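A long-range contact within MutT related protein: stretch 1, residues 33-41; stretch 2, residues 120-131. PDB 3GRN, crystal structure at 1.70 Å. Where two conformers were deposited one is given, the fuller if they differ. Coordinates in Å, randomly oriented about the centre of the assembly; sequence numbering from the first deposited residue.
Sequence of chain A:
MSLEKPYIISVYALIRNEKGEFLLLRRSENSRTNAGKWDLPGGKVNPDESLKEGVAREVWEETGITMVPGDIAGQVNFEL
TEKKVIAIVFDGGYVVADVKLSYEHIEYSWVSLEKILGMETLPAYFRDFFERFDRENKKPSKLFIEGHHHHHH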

ATOM      1  N   THR A  33      11.541   0.726   2.255  1.00 40.77           N
ATOM      2  CA  THR A  33      12.109   1.789   3.090  1.00 38.63           C
ATOM      3  C   THR A  33      11.798   1.503   4.562  1.00 33.76           C
ATOM      4  O   THR A  33      10.694   1.037   4.882  1.00 34.10           O
ATOM      5  CB  THR A  33      11.510   3.175   2.705  1.00 44.69           C
ATOM      6  OG1 THR A  33      10.116   3.216   3.036  1.00 49.79           O
ATOM      7  CG2 THR A  33      11.655   3.445   1.203  1.00 47.79           C
ATOM      8  N   ASN A  34      12.757   1.770   5.450  1.00 28.51           N
ATOM      9  CA  ASN A  34      12.544   1.666   6.919  1.00 33.45           C
ATOM     10  C   ASN A  34      11.882   0.376   7.395  1.00 33.56           C
ATOM     11  O   ASN A  34      11.020   0.401   8.284  1.00 33.26           O
ATOM     12  CB  ASN A  34      11.711   2.855   7.442  1.00 31.58           C
ATOM     13  CG  ASN A  34      12.548   4.056   7.817  1.00 42.60           C
ATOM     14  OD1 ASN A  34      13.618   3.937   8.423  1.00 51.28           O
ATOM     15  ND2 ASN A  34      12.039   5.236   7.489  1.00 42.48           N
ATOM     16  N   ALA A  35      12.292  -0.748   6.811  1.00 32.37           N
ATOM     17  CA  ALA A  35      11.714  -2.050   7.135  1.00 30.93           C
ATOM     18  C   ALA A  35      11.887  -2.368   8.626  1.00 26.20           C
ATOM     19  O   ALA A  35      12.948  -2.161   9.185  1.00 28.47           O
ATOM     20  CB  ALA A  35      12.363  -3.114   6.273  1.00 26.26           C
ATOM     21  N   GLY A  36      10.815  -2.793   9.280  1.00 25.27           N
ATOM     22  CA  GLY A  36      10.901  -3.156  10.697  1.00 17.35           C
ATOM     23  C   GLY A  36      10.835  -2.072  11.748  1.00 27.57           C
ATOM     24  O   GLY A  36      10.779  -2.396  12.931  1.00 26.42           O
ATOM     25  N   LYS A  37      10.841  -0.795  11.341  1.00 27.16           N
ATOM     26  CA  LYS A  37      10.882   0.315  12.310  1.00 30.05           C
ATOM     27  C   LYS A  37       9.482   0.840  12.697  1.00 30.24           C
ATOM     28  O   LYS A  37       8.533   0.681  11.931  1.00 20.92           O
ATOM     29  CB  LYS A  37      11.754   1.459  11.778  1.00 36.37           C
ATOM     30  CG  LYS A  37      13.230   1.084  11.575  1.00 38.12           C
ATOM     31  CD  LYS A  37      14.135   2.316  11.550  1.00 50.09           C
ATOM     32  CE  LYS A  37      15.629   1.942  11.549  1.00 51.26           C
ATOM     33  NZ  LYS A  37      16.081   1.192  10.322  1.00 39.08           N
ATOM     34  N   TRP A  38       9.371   1.457  13.874  1.00 26.43           N
ATOM     35  CA  TRP A  38       8.139   2.168  14.294  1.00 24.57           C
ATOM     36  C   TRP A  38       7.869   3.436  13.438  1.00 24.77           C
ATOM     37  O   TRP A  38       8.805   4.075  12.974  1.00 22.02           O
ATOM     38  CB  TRP A  38       8.181   2.496  15.789  1.00 28.43           C
ATOM     39  CG  TRP A  38       8.114   1.265  16.617  1.00 34.74           C
ATOM     40  CD1 TRP A  38       9.175   0.527  17.083  1.00 36.26           C
ATOM     41  CD2 TRP A  38       6.932   0.579  17.036  1.00 28.17           C
ATOM     42  NE1 TRP A  38       8.718  -0.566  17.785  1.00 32.72           N
ATOM     43  CE2 TRP A  38       7.346  -0.559  17.771  1.00 31.13           C
ATOM     44  CE3 TRP A  38       5.558   0.814  16.870  1.00 28.14           C
ATOM     45  CZ2 TRP A  38       6.436  -1.453  18.341  1.00 29.75           C
ATOM     46  CZ3 TRP A  38       4.657  -0.076  17.439  1.00 29.10           C
ATOM     47  CH2 TRP A  38       5.102  -1.195  18.163  1.00 28.74           C
ATOM     48  N   ASP A  39       6.584   3.759  13.219  1.00 19.29           N
ATOM     49  CA  ASP A  39       6.145   4.804  12.300  0.50 20.59           C
ATOM     50  C   ASP A  39       4.801   5.381  12.790  1.00 16.43           C
ATOM     51  O   ASP A  39       4.142   4.785  13.645  1.00 16.54           O
ATOM     52  CB  ASP A  39       5.987   4.185  10.898  0.50 16.09           C
ATOM     53  CG  ASP A  39       6.208   5.184   9.768  0.50 20.48           C
ATOM     54  OD1 ASP A  39       6.169   6.399  10.013  0.50 31.62           O
ATOM     55  OD2 ASP A  39       6.419   4.755   8.612  0.50 27.39           O
ATOM     56  N   LEU A  40       4.380   6.509  12.232  1.00 16.95           N
ATOM     57  CA  LEU A  40       3.030   7.004  12.452  1.00 13.72           C
ATOM     58  C   LEU A  40       2.191   6.473  11.307  1.00 13.48           C
ATOM     59  O   LEU A  40       2.745   6.184  10.216  1.00 16.03           O
ATOM     60  CB  LEU A  40       2.987   8.535  12.436  1.00 13.59           C
ATOM     61  CG  LEU A  40       3.604   9.328  13.588  1.00 17.21           C
ATOM     62  CD1 LEU A  40       3.482  10.812  13.308  1.00 21.70           C
ATOM     63  CD2 LEU A  40       2.871   9.012  14.889  1.00 24.44           C
ATOM     64  N   PRO A  41       0.856   6.400  11.501  1.00 15.34           N
ATOM     65  CA  PRO A  41      -0.026   6.112  10.363  1.00 15.32           C
ATOM     66  C   PRO A  41       0.116   7.198   9.309  1.00 14.27           C
ATOM     67  O   PRO A  41       0.211   8.361   9.659  1.00 13.27           O
ATOM     68  CB  PRO A  41      -1.429   6.189  10.974  1.00 15.07           C
ATOM     69  CG  PRO A  41      -1.228   5.962  12.404  1.00 18.08           C
ATOM     70  CD  PRO A  41       0.090   6.545  12.754  1.00 17.12           C
ATOM     71  N   GLU A 120      13.475   4.422  21.521  1.00 65.55           N
ATOM     72  CA  GLU A 120      14.716   4.300  20.770  1.00 67.74           C
ATOM     73  C   GLU A 120      14.426   3.886  19.330  1.00 66.16           C
ATOM     74  O   GLU A 120      15.091   4.342  18.399  1.00 68.81           O
ATOM     75  CB  GLU A 120      15.657   3.297  21.443  1.00 68.38           C
ATOM     76  CG  GLU A 120      17.047   3.224  20.815  1.00 75.30           C
ATOM     77  CD  GLU A 120      17.998   2.294  21.548  1.00 74.95           C
ATOM     78  OE1 GLU A 120      17.789   2.019  22.752  1.00 81.52           O
ATOM     79  OE2 GLU A 120      18.967   1.845  20.909  1.00 80.78           O
ATOM     80  N   THR A 121      13.418   3.036  19.153  1.00 62.86           N
ATOM     81  CA  THR A 121      13.093   2.485  17.837  1.00 59.79           C
ATOM     82  C   THR A 121      12.058   3.312  17.043  1.00 55.28           C
ATOM     83  O   THR A 121      11.567   2.866  15.996  1.00 54.97           O
ATOM     84  CB  THR A 121      12.705   0.978  17.919  1.00 62.02           C
ATOM     85  OG1 THR A 121      11.893   0.746  19.079  1.00 61.63           O
ATOM     86  CG2 THR A 121      13.961   0.106  17.995  1.00 63.27           C
ATOM     87  N   LEU A 122      11.737   4.505  17.551  1.00 47.40           N
ATOM     88  CA  LEU A 122      11.076   5.543  16.759  1.00 38.51           C
ATOM     89  C   LEU A 122      12.164   6.449  16.179  1.00 33.97           C
ATOM     90  O   LEU A 122      12.933   7.045  16.939  1.00 29.88           O
ATOM     91  CB  LEU A 122      10.106   6.360  17.613  1.00 41.98           C
ATOM     92  CG  LEU A 122       9.145   7.303  16.876  1.00 37.73           C
ATOM     93  CD1 LEU A 122       7.931   6.564  16.294  1.00 33.74           C
ATOM     94  CD2 LEU A 122       8.690   8.436  17.775  1.00 42.11           C
ATOM     95  N   PRO A 123      12.228   6.552  14.835  1.00 26.38           N
ATOM     96  CA  PRO A 123      13.273   7.257  14.094  1.00 22.58           C
ATOM     97  C   PRO A 123      13.468   8.682  14.542  1.00 18.92           C
ATOM     98  O   PRO A 123      12.506   9.342  14.948  1.00 21.24           O
ATOM     99  CB  PRO A 123      12.752   7.239  12.662  1.00 24.24           C
ATOM    100  CG  PRO A 123      11.901   6.042  12.599  1.00 29.38           C
ATOM    101  CD  PRO A 123      11.237   5.955  13.921  1.00 27.28           C
ATOM    102  N   ALA A 124      14.711   9.162  14.432  1.00 22.78           N
ATOM    103  CA  ALA A 124      15.103  10.451  15.026  1.00 21.02           C
ATOM    104  C   ALA A 124      14.238  11.623  14.596  1.00 20.49           C
ATOM    105  O   ALA A 124      13.885  12.462  15.418  1.00 21.21           O
ATOM    106  CB  ALA A 124      16.582  10.742  14.757  1.00 27.46           C
ATOM    107  N   TYR A 125      13.837  11.633  13.327  1.00 21.33           N
ATOM    108  CA  TYR A 125      12.996  12.713  12.811  1.00 21.98           C
ATOM    109  C   TYR A 125      11.610  12.766  13.466  1.00 19.08           C
ATOM    110  O   TYR A 125      11.063  13.859  13.646  1.00 24.98           O
ATOM    111  CB  TYR A 125      12.901  12.682  11.277  1.00 19.81           C
ATOM    112  CG  TYR A 125      12.516  11.352  10.685  1.00 23.03           C
ATOM    113  CD1 TYR A 125      11.186  10.982  10.578  1.00 23.64           C
ATOM    114  CD2 TYR A 125      13.487  10.458  10.233  1.00 22.32           C
ATOM    115  CE1 TYR A 125      10.828   9.761  10.044  1.00 20.71           C
ATOM    116  CE2 TYR A 125      13.144   9.247   9.682  1.00 23.97           C
ATOM    117  CZ  TYR A 125      11.799   8.892   9.604  1.00 28.42           C
ATOM    118  OH  TYR A 125      11.409   7.682   9.064  1.00 33.04           O
ATOM    119  N   PHE A 126      11.054  11.600  13.814  1.00 18.96           N
ATOM    120  CA  PHE A 126       9.777  11.567  14.530  1.00 20.93           C
ATOM    121  C   PHE A 126       9.952  11.990  15.990  1.00 23.34           C
ATOM    122  O   PHE A 126       9.133  12.739  16.515  1.00 20.77           O
ATOM    123  CB  PHE A 126       9.115  10.196  14.452  1.00 20.75           C
ATOM    124  CG  PHE A 126       8.414   9.921  13.142  1.00 20.86           C
ATOM    125  CD1 PHE A 126       7.617  10.887  12.538  1.00 28.34           C
ATOM    126  CD2 PHE A 126       8.502   8.660  12.553  1.00 26.07           C
ATOM    127  CE1 PHE A 126       6.952  10.622  11.337  1.00 28.88           C
ATOM    128  CE2 PHE A 126       7.837   8.385  11.354  1.00 25.71           C
ATOM    129  CZ  PHE A 126       7.065   9.372  10.748  1.00 25.04           C
ATOM    130  N   ARG A 127      11.023  11.513  16.628  1.00 20.63           N
ATOM    131  CA  ARG A 127      11.405  11.931  17.982  1.00 28.59           C
ATOM    132  C   ARG A 127      11.458  13.462  18.057  1.00 26.57           C
ATOM    133  O   ARG A 127      10.817  14.063  18.909  1.00 26.17           O
ATOM    134  CB  ARG A 127      12.769  11.315  18.353  1.00 25.86           C
ATOM    135  CG  ARG A 127      13.104  11.331  19.830  1.00 43.88           C
ATOM    136  CD  ARG A 127      14.479  10.700  20.097  1.00 38.91           C
ATOM    137  NE  ARG A 127      14.544   9.305  19.653  1.00 55.98           N
ATOM    138  CZ  ARG A 127      15.400   8.837  18.744  1.00 51.31           C
ATOM    139  NH1 ARG A 127      15.372   7.555  18.413  1.00 58.11           N
ATOM    140  NH2 ARG A 127      16.294   9.639  18.178  1.00 49.02           N
ATOM    141  N   ASP A 128      12.220  14.065  17.144  1.00 25.46           N
ATOM    142  CA  ASP A 128      12.329  15.519  17.008  0.60 23.41           C
ATOM    143  C   ASP A 128      10.955  16.174  16.830  1.00 25.77           C
ATOM    144  O   ASP A 128      10.645  17.183  17.472  1.00 25.86           O
ATOM    145  CB  ASP A 128      13.228  15.846  15.814  0.60 28.36           C
ATOM    146  CG  ASP A 128      13.614  17.308  15.744  0.60 33.89           C
ATOM    147  OD1 ASP A 128      14.271  17.805  16.687  0.60 40.00           O
ATOM    148  OD2 ASP A 128      13.283  17.954  14.727  0.60 38.13           O
ATOM    149  N   PHE A 129      10.128  15.596  15.954  1.00 25.77           N
ATOM    150  CA  PHE A 129       8.788  16.140  15.721  1.00 22.90           C
ATOM    151  C   PHE A 129       8.006  16.231  17.020  1.00 21.64           C
ATOM    152  O   PHE A 129       7.393  17.258  17.300  1.00 22.82           O
ATOM    153  CB  PHE A 129       7.966  15.326  14.708  1.00 22.27           C
ATOM    154  CG  PHE A 129       6.507  15.738  14.675  1.00 19.28           C
ATOM    155  CD1 PHE A 129       6.111  16.840  13.926  1.00 23.41           C
ATOM    156  CD2 PHE A 129       5.546  15.069  15.450  1.00 19.38           C
ATOM    157  CE1 PHE A 129       4.792  17.267  13.925  1.00 24.74           C
ATOM    158  CE2 PHE A 129       4.226  15.478  15.455  1.00 19.77           C
ATOM    159  CZ  PHE A 129       3.845  16.584  14.688  1.00 28.35           C
ATOM    160  N   PHE A 130       7.997  15.132  17.779  1.00 22.69           N
ATOM    161  CA  PHE A 130       7.241  15.077  19.035  1.00 23.64           C
ATOM    162  C   PHE A 130       7.802  16.029  20.083  1.00 22.74           C
ATOM    163  O   PHE A 130       7.047  16.591  20.859  1.00 25.89           O
ATOM    164  CB  PHE A 130       7.172  13.668  19.577  1.00 20.07           C
ATOM    165  CG  PHE A 130       6.090  12.836  18.955  1.00 18.94           C
ATOM    166  CD1 PHE A 130       4.767  12.981  19.365  1.00 19.97           C
ATOM    167  CD2 PHE A 130       6.391  11.902  17.959  1.00 16.83           C
ATOM    168  CE1 PHE A 130       3.760  12.198  18.811  1.00 31.11           C
ATOM    169  CE2 PHE A 130       5.389  11.111  17.404  1.00 20.19           C
ATOM    170  CZ  PHE A 130       4.070  11.267  17.830  1.00 19.65           C
ATOM    171  N   GLU A 131       9.112  16.234  20.073  1.00 25.14           N
ATOM    172  CA  GLU A 131       9.735  17.199  20.981  1.00 29.08           C
ATOM    173  C   GLU A 131       9.282  18.624  20.653  1.00 28.34           C
ATOM    174  O   GLU A 131       8.977  19.405  21.546  1.00 35.17           O
ATOM    175  CB  GLU A 131      11.261  17.084  20.928  1.00 31.74           C
ATOM    176  CG  GLU A 131      11.940  17.091  22.304  1.00 53.66           C
ATOM    177  CD  GLU A 131      11.487  18.239  23.199  1.00 67.34           C
ATOM    178  OE1 GLU A 131      11.727  19.412  22.839  1.00 75.06           O
ATOM    179  OE2 GLU A 131      10.888  17.965  24.264  1.00 72.46           O
TER

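Stretch 2 meets the strand at Trp38 and Asp39 first as a loop, then as a helix, and the nearest CA atoms are those of Trp38 and Leu122, 5.1 Å apart. One backbone hydrogen bond ties them: Trp38 N donates to Thr121 O at 3.4 Å, a weak bond with a 143° angle. Thr121 also sets its OG1 3.4 Å from Trp38 CD1, oblique to the indole. Leu122 starts sideways, but its t rotamer brings CD1 within 4.1 Å of Trp38 CB, an apolar contact. Pro123, the N-cap residue, has no amide hydrogen to offer; its CD instead lies 3.2 Å from Trp38 O, while its own carbonyl accepts from Arg127 N in the first helical turn.

From there the helix works through aromatic side chains. Tyr125 reaches back to the turn of Asn34 to Lys37, its OH 3.0 Å from Asn34 ND2. Phe126 serves two neighbours: Asp39 OD1 approaches the ring edge, 2.9 Å from CE2, where the ring hydrogens carry partial positive charge, and Leu40 covers one face, with CD1 4.0 Å from CE1. One turn later, Phe130 takes the other Leu40 methyl at its edge, CZ to CD2 3.9 Å. The rule is a lightly bonded backbone, with packing supplying most of the contact.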